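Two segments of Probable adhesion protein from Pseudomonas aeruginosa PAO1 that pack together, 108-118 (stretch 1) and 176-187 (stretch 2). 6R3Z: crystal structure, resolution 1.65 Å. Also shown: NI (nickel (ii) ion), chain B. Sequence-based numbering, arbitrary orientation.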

ATOM      1  N   VAL A 108      12.995   1.051   7.343  1.00 33.03           N
ATOM      2  CA  VAL A 108      12.151  -0.078   6.910  1.00 31.38           C
ATOM      3  C   VAL A 108      11.018   0.507   6.035  1.00 30.82           C
ATOM      4  O   VAL A 108      10.370   1.485   6.430  1.00 29.29           O
ATOM      5  N   ASN A 109      10.818  -0.066   4.838  1.00 25.71           N
ATOM      6  CA  ASN A 109       9.792   0.404   3.920  1.00 23.77           C
ATOM      7  C   ASN A 109       8.401  -0.040   4.453  1.00 25.85           C
ATOM      8  O   ASN A 109       8.135  -1.233   4.562  1.00 24.94           O
ATOM      9  N   PRO A 110       7.504   0.906   4.773  1.00 23.54           N
ATOM     10  CA  PRO A 110       6.206   0.511   5.353  1.00 23.37           C
ATOM     11  C   PRO A 110       5.114   0.106   4.353  1.00 24.43           C
ATOM     12  O   PRO A 110       4.004  -0.220   4.791  1.00 25.01           O
ATOM     13  N   HIS A 111       5.386   0.178   3.031  1.00 20.62           N
ATOM     14  CA  HIS A 111       4.391  -0.108   1.973  1.00 19.94           C
ATOM     15  C   HIS A 111       4.196  -1.599   1.668  1.00 22.36           C
ATOM     16  O   HIS A 111       4.114  -1.991   0.496  1.00 22.48           O
ATOM     17  N   THR A 112       4.123  -2.431   2.729  1.00 20.12           N
ATOM     18  CA  THR A 112       3.955  -3.897   2.605  1.00 20.06           C
ATOM     19  C   THR A 112       2.645  -4.251   1.883  1.00 23.10           C
ATOM     20  O   THR A 112       2.573  -5.289   1.197  1.00 23.12           O
ATOM     21  N   PHE A 113       1.609  -3.368   2.016  1.00 20.53           N
ATOM     22  CA  PHE A 113       0.306  -3.584   1.355  1.00 20.06           C
ATOM     23  C   PHE A 113       0.404  -3.534  -0.178  1.00 25.41           C
ATOM     24  O   PHE A 113      -0.507  -4.004  -0.849  1.00 25.88           O
ATOM     25  N   LEU A 114       1.495  -2.990  -0.737  1.00 23.47           N
ATOM     26  CA  LEU A 114       1.639  -2.969  -2.194  1.00 24.80           C
ATOM     27  C   LEU A 114       2.476  -4.162  -2.673  1.00 32.06           C
ATOM     28  O   LEU A 114       3.457  -4.007  -3.377  1.00 35.04           O
ATOM     29  N   SER A 115       2.108  -5.347  -2.215  1.00 27.62           N
ATOM     30  CA  SER A 115       2.739  -6.623  -2.549  1.00 25.97           C
ATOM     31  C   SER A 115       1.641  -7.650  -2.437  1.00 28.06           C
ATOM     32  O   SER A 115       0.903  -7.641  -1.445  1.00 26.82           O
ATOM     33  N   ILE A 116       1.542  -8.550  -3.423  1.00 23.93           N
ATOM     34  CA  ILE A 116       0.521  -9.595  -3.373  1.00 23.30           C
ATOM     35  C   ILE A 116       0.862 -10.582  -2.247  1.00 26.80           C
ATOM     36  O   ILE A 116      -0.020 -10.925  -1.453  1.00 24.46           O
ATOM     37  N   SER A 117       2.131 -11.065  -2.199  1.00 23.96           N
ATOM     38  CA  SER A 117       2.558 -12.027  -1.170  1.00 24.16           C
ATOM     39  C   SER A 117       2.430 -11.456   0.255  1.00 25.80           C
ATOM     40  O   SER A 117       1.898 -12.141   1.127  1.00 24.75           O
ATOM     41  N   ALA A 118       2.860 -10.187   0.483  1.00 22.14           N
ATOM     42  CA  ALA A 118       2.741  -9.585   1.815  1.00 22.53           C
ATOM     43  C   ALA A 118       1.238  -9.325   2.160  1.00 23.90           C
ATOM     44  O   ALA A 118       0.868  -9.465   3.318  1.00 23.73           O
ATOM     45  N   ILE A 176       8.811   7.981  -7.888  1.00 20.09           N
ATOM     46  CA  ILE A 176       8.738   9.296  -7.198  1.00 20.27           C
ATOM     47  C   ILE A 176       8.601   9.026  -5.681  1.00 23.28           C
ATOM     48  O   ILE A 176       9.410   9.521  -4.888  1.00 22.68           O
ATOM     49  N   HIS A 177       7.567   8.233  -5.303  1.00 20.35           N
ATOM     50  CA  HIS A 177       7.261   7.839  -3.921  1.00 21.10           C
ATOM     51  C   HIS A 177       7.919   6.481  -3.665  1.00 25.29           C
ATOM     52  O   HIS A 177       7.952   5.652  -4.572  1.00 25.46           O
ATOM     53  N   GLY A 178       8.457   6.266  -2.463  1.00 23.29           N
ATOM     54  CA  GLY A 178       9.126   4.996  -2.136  1.00 25.15           C
ATOM     55  C   GLY A 178       8.155   3.863  -1.802  1.00 31.75           C
ATOM     56  O   GLY A 178       8.375   3.124  -0.842  1.00 34.25           O
ATOM     57  N   ALA A 179       7.080   3.715  -2.591  1.00 27.33           N
ATOM     58  CA  ALA A 179       5.993   2.775  -2.323  1.00 26.63           C
ATOM     59  C   ALA A 179       6.076   1.417  -3.004  1.00 30.03           C
ATOM     60  O   ALA A 179       5.267   0.545  -2.661  1.00 29.40           O
ATOM     61  N   TYR A 180       6.954   1.255  -4.023  1.00 24.70           N
ATOM     62  CA  TYR A 180       6.880   0.093  -4.913  1.00 23.64           C
ATOM     63  C   TYR A 180       8.006  -0.939  -4.833  1.00 25.42           C
ATOM     64  O   TYR A 180       8.062  -1.842  -5.678  1.00 22.32           O
ATOM     65  N   ASP A 181       8.846  -0.868  -3.795  1.00 23.43           N
ATOM     66  CA  ASP A 181       9.918  -1.850  -3.654  1.00 24.10           C
ATOM     67  C   ASP A 181       9.344  -3.276  -3.491  1.00 24.46           C
ATOM     68  O   ASP A 181       9.828  -4.183  -4.165  1.00 24.16           O
ATOM     69  N   TYR A 182       8.269  -3.455  -2.666  1.00 21.06           N
ATOM     70  CA  TYR A 182       7.655  -4.793  -2.496  1.00 22.73           C
ATOM     71  C   TYR A 182       6.961  -5.238  -3.787  1.00 26.88           C
ATOM     72  O   TYR A 182       7.018  -6.415  -4.145  1.00 26.54           O
ATOM     73  N   LEU A 183       6.295  -4.298  -4.474  1.00 24.55           N
ATOM     74  CA  LEU A 183       5.604  -4.592  -5.732  1.00 24.73           C
ATOM     75  C   LEU A 183       6.595  -5.069  -6.797  1.00 25.68           C
ATOM     76  O   LEU A 183       6.359  -6.096  -7.437  1.00 25.49           O
ATOM     77  N   LEU A 184       7.706  -4.330  -6.977  1.00 22.28           N
ATOM     78  CA  LEU A 184       8.696  -4.682  -7.990  1.00 23.08           C
ATOM     79  C   LEU A 184       9.462  -5.956  -7.632  1.00 25.28           C
ATOM     80  O   LEU A 184       9.854  -6.694  -8.539  1.00 25.13           O
ATOM     81  N   ARG A 185       9.581  -6.257  -6.314  1.00 23.25           N
ATOM     82  CA  ARG A 185      10.218  -7.485  -5.812  1.00 25.38           C
ATOM     83  C   ARG A 185       9.466  -8.722  -6.356  1.00 30.17           C
ATOM     84  O   ARG A 185      10.069  -9.777  -6.527  1.00 30.36           O
ATOM     85  N   GLU A 186       8.165  -8.582  -6.659  1.00 26.54           N
ATOM     86  CA  GLU A 186       7.396  -9.721  -7.179  1.00 27.16           C
ATOM     87  C   GLU A 186       7.672 -10.032  -8.650  1.00 28.90           C
ATOM     88  O   GLU A 186       7.210 -11.056  -9.162  1.00 27.38           O
ATOM     89  N   PHE A 187       8.486  -9.185  -9.291  1.00 24.55           N
ATOM     90  CA  PHE A 187       8.978  -9.387 -10.641  1.00 24.79           C
ATOM     91  C   PHE A 187      10.470  -9.739 -10.572  1.00 30.10           C
ATOM     92  O   PHE A 187      11.083 -10.001 -11.603  1.00 29.78           O
TER

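The two segments meet along a contact that runs from a nickel site at one end to a helix start held by a glutamate carboxylate at the other, burying 670 Å² in all. At the metal end, His-111 points toward the second stretch in the m rotamer (chi2 89°), while His-177 leaves its backbone sideways and reaches back in the t rotamer. Each ring places its NE2 2.2 Å from the nickel NI atom, with four further ligand atoms supplied elsewhere in the structure. Sharing the metal explains why His-111 NE2 and His-177 NE2 lie only 3.2 Å apart without a hydrogen bond between them.

The other nitrogen of His-111 fixes the ring's orientation: ND1 donates to Asn-109 OD1 at 2.8 Å, and OD1 also accepts from the backbone N of His-111 at 3.0 Å. Ala-179 CA sits over one face of the imidazole, 3.6 Å from its centroid, and Ala-179 CB lies 3.6 Å from His-111 CD2.

Asn-109, a t rotamer with chi2 at -41°, suits its place because its amide has two chemically different ends. While OD1 serves His-111, ND2 crosses to Gly-178 O at 2.8 Å.

Tyr-182 gives the largest single area to the contact. Its m rotamer (chi2 -83°) carries the ring along the first stretch, so that OH can donate to Asn-109 O at 2.6 Å, near the ring plane. Thr-112 CA lies over one face, 4.0 Å from the ring centroid, and Ser-115 CB approaches Tyr-182 CB to 3.5 Å. A tyrosine thus combines a broad apolar surface with a polar tip.

Leu-114 starts out sideways, but its m,t conformation brings CD1 to 3.7 Å from Ala-179 CB and 3.9 Å from Tyr-180 CE1. The branched, wholly apolar leucine fills this space without needing a polar partner.

At the far end, Glu-186 points toward the first stretch, and its m,t conformation extends the carboxylate to the start of the helix there. OE1 accepts from Ile-116 N at 2.8 Å, and OE2 from Ser-117 N, also at 2.8 Å, both nearly linear. The backbone NH groups at a helix start lack partners within the helix, so an anionic acceptor fits well. Ser-117, in the p rotamer, adds a bond from OG to Glu-186 OE2 at 2.9 Å.

Ser-115 is the N-cap: its t rotamer lets OG accept from Ala-118 N at 3.0 Å. The same OG lies 2.7 Å from the O atom of water 1, which donates to Tyr-182 O at 2.9 Å and so bridges the stretches.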

ATOM      1  CB  VAL A 108      11.619  -0.902   8.116  1.00 37.03           C
ATOM      2  CG1 VAL A 108      10.362  -1.690   7.755  1.00 36.71           C
ATOM      3  CG2 VAL A 108      12.701  -1.831   8.672  1.00 37.84           C
ATOM      4  CB  ASN A 109      10.033  -0.103   2.487  1.00 23.71           C
ATOM      5  CG  ASN A 109       9.157   0.619   1.467  1.00 32.53           C
ATOM      6  OD1 ASN A 109       7.963   0.885   1.706  1.00 23.73           O
ATOM      7  ND2 ASN A 109       9.723   0.934   0.305  1.00 26.46           N
ATOM      8  CB  PRO A 110       5.801   1.759   6.141  1.00 25.51           C
ATOM      9  CG  PRO A 110       6.363   2.900   5.335  1.00 30.25           C
ATOM     10  CD  PRO A 110       7.643   2.382   4.711  1.00 25.42           C
ATOM     11  CB  HIS A 111       4.739   0.669   0.693  1.00 20.62           C
ATOM     12  CG  HIS A 111       4.808   2.145   0.894  1.00 22.70           C
ATOM     13  ND1 HIS A 111       5.994   2.763   1.268  1.00 23.63           N
ATOM     14  CD2 HIS A 111       3.848   3.093   0.736  1.00 23.28           C
ATOM     15  CE1 HIS A 111       5.717   4.057   1.337  1.00 23.24           C
ATOM     16  NE2 HIS A 111       4.432   4.303   1.044  1.00 23.47           N
ATOM     17  CB  THR A 112       3.990  -4.549   3.991  1.00 24.22           C
ATOM     18  OG1 THR A 112       2.882  -4.051   4.754  1.00 25.55           O
ATOM     19  CG2 THR A 112       5.325  -4.303   4.736  1.00 24.28           C
ATOM     20  CB  PHE A 113      -0.763  -2.609   1.869  1.00 21.20           C
ATOM     21  CG  PHE A 113      -0.288  -1.178   1.962  1.00 21.02           C
ATOM     22  CD1 PHE A 113      -0.437  -0.307   0.883  1.00 22.68           C
ATOM     23  CD2 PHE A 113       0.295  -0.695   3.131  1.00 21.65           C
ATOM     24  CE1 PHE A 113      -0.014   1.024   0.974  1.00 21.44           C
ATOM     25  CE2 PHE A 113       0.738   0.638   3.215  1.00 24.06           C
ATOM     26  CZ  PHE A 113       0.594   1.482   2.127  1.00 22.28           C
ATOM     27  CB  LEU A 114       2.139  -1.614  -2.727  1.00 25.84           C
ATOM     28  CG  LEU A 114       1.244  -0.409  -2.383  1.00 30.16           C
ATOM     29  CD1 LEU A 114       1.949   0.902  -2.659  1.00 30.14           C
ATOM     30  CD2 LEU A 114      -0.090  -0.472  -3.095  1.00 33.60           C
ATOM     31  CB  SER A 115       3.831  -6.972  -1.546  1.00 28.66           C
ATOM     32  OG  SER A 115       4.142  -8.364  -1.560  1.00 33.38           O
ATOM     33  CB  ILE A 116       0.354 -10.281  -4.761  1.00 26.22           C
ATOM     34  CG1 ILE A 116      -0.235  -9.294  -5.830  1.00 26.62           C
ATOM     35  CG2 ILE A 116      -0.501 -11.580  -4.653  1.00 27.32           C
ATOM     36  CD1 ILE A 116      -1.649  -8.744  -5.555  1.00 29.29           C
ATOM     37  CB  SER A 117       3.980 -12.520  -1.432  1.00 27.92           C
ATOM     38  OG  SER A 117       4.890 -11.436  -1.438  1.00 29.15           O
ATOM     39  CB  ALA A 118       3.547  -8.289   1.918  1.00 23.67           C
ATOM     40  CB  ILE A 176       7.534  10.143  -7.725  1.00 24.10           C
ATOM     41  CG1 ILE A 176       7.695  10.550  -9.219  1.00 24.39           C
ATOM     42  CG2 ILE A 176       7.295  11.392  -6.827  1.00 23.22           C
ATOM     43  CD1 ILE A 176       8.893  11.413  -9.578  1.00 27.62           C
ATOM     44  CB  HIS A 177       5.735   7.764  -3.727  1.00 21.64           C
ATOM     45  CG  HIS A 177       5.268   7.724  -2.306  1.00 25.07           C
ATOM     46  ND1 HIS A 177       5.069   8.894  -1.578  1.00 28.09           N
ATOM     47  CD2 HIS A 177       4.874   6.672  -1.553  1.00 24.86           C
ATOM     48  CE1 HIS A 177       4.588   8.509  -0.405  1.00 26.78           C
ATOM     49  NE2 HIS A 177       4.421   7.183  -0.355  1.00 25.63           N
ATOM     50  CB  ALA A 179       4.671   3.428  -2.728  1.00 27.71           C
ATOM     51  CB  TYR A 180       6.726   0.614  -6.352  1.00 23.80           C
ATOM     52  CG  TYR A 180       5.549   1.565  -6.445  1.00 22.60           C
ATOM     53  CD1 TYR A 180       4.246   1.108  -6.253  1.00 23.80           C
ATOM     54  CD2 TYR A 180       5.748   2.943  -6.502  1.00 24.55           C
ATOM     55  CE1 TYR A 180       3.161   1.982  -6.253  1.00 23.05           C
ATOM     56  CE2 TYR A 180       4.668   3.835  -6.495  1.00 25.23           C
ATOM     57  CZ  TYR A 180       3.378   3.351  -6.335  1.00 28.52           C
ATOM     58  OH  TYR A 180       2.299   4.210  -6.319  1.00 31.05           O
ATOM     59  CB  ASP A 181      10.858  -1.449  -2.511  1.00 26.79           C
ATOM     60  CG  ASP A 181      11.453  -0.065  -2.756  1.00 36.15           C
ATOM     61  OD1 ASP A 181      10.740   0.948  -2.506  1.00 35.30           O
ATOM     62  OD2 ASP A 181      12.609   0.008  -3.232  1.00 35.17           O
ATOM     63  CB  TYR A 182       6.623  -4.813  -1.366  1.00 24.61           C
ATOM     64  CG  TYR A 182       7.192  -4.498  -0.006  1.00 26.32           C
ATOM     65  CD1 TYR A 182       7.820  -5.481   0.753  1.00 29.34           C
ATOM     66  CD2 TYR A 182       7.133  -3.207   0.511  1.00 27.07           C
ATOM     67  CE1 TYR A 182       8.372  -5.190   1.999  1.00 28.72           C
ATOM     68  CE2 TYR A 182       7.678  -2.904   1.764  1.00 27.90           C
ATOM     69  CZ  TYR A 182       8.299  -3.900   2.499  1.00 31.19           C
ATOM     70  OH  TYR A 182       8.846  -3.632   3.729  1.00 27.22           O
ATOM     71  CB  LEU A 183       4.847  -3.354  -6.228  1.00 25.65           C
ATOM     72  CG  LEU A 183       3.845  -3.618  -7.366  1.00 31.53           C
ATOM     73  CD1 LEU A 183       2.622  -2.750  -7.226  1.00 32.23           C
ATOM     74  CD2 LEU A 183       4.489  -3.397  -8.707  1.00 34.85           C
ATOM     75  CB  LEU A 184       9.617  -3.487  -8.287  1.00 23.19           C
ATOM     76  CG  LEU A 184       8.854  -2.383  -9.072  1.00 30.27           C
ATOM     77  CD1 LEU A 184       9.454  -1.030  -8.870  1.00 31.68           C
ATOM     78  CD2 LEU A 184       8.764  -2.720 -10.559  1.00 33.89           C
ATOM     79  CB  ARG A 185      10.199  -7.515  -4.267  1.00 26.92           C
ATOM     80  CG  ARG A 185      11.157  -8.552  -3.667  1.00 42.53           C
ATOM     81  CD  ARG A 185      11.299  -8.365  -2.170  1.00 59.04           C
ATOM     82  NE  ARG A 185      12.517  -9.001  -1.662  1.00 80.70           N
ATOM     83  CZ  ARG A 185      12.551 -10.183  -1.056  1.00101.77           C
ATOM     84  NH1 ARG A 185      11.431 -10.871  -0.863  1.00 90.92           N
ATOM     85  NH2 ARG A 185      13.703 -10.685  -0.632  1.00 92.41           N
ATOM     86  CB  GLU A 186       5.932  -9.534  -6.901  1.00 28.59           C
ATOM     87  CG  GLU A 186       5.750  -9.381  -5.406  1.00 41.19           C
ATOM     88  CD  GLU A 186       4.334  -9.563  -4.935  1.00 47.20           C
ATOM     89  OE1 GLU A 186       3.453  -8.830  -5.427  1.00 39.95           O
ATOM     90  OE2 GLU A 186       4.109 -10.442  -4.076  1.00 38.40           O
ATOM     91  CB  PHE A 187       8.767  -8.124 -11.494  1.00 25.83           C
ATOM     92  CG  PHE A 187       7.317  -7.818 -11.784  1.00 26.91           C
ATOM     93  CD1 PHE A 187       6.687  -8.348 -12.904  1.00 28.54           C
ATOM     94  CD2 PHE A 187       6.590  -6.975 -10.957  1.00 26.89           C
ATOM     95  CE1 PHE A 187       5.348  -8.049 -13.178  1.00 28.42           C
ATOM     96  CE2 PHE A 187       5.248  -6.690 -11.223  1.00 27.64           C
ATOM     97  CZ  PHE A 187       4.634  -7.226 -12.336  1.00 25.99           C
TER
HETATM   98 NI    NI B 401       3.379   6.221   1.301  1.00 22.78          NI
HETATM   99  O   HOH W   1       6.714  -8.657  -2.293  1.00 35.21           O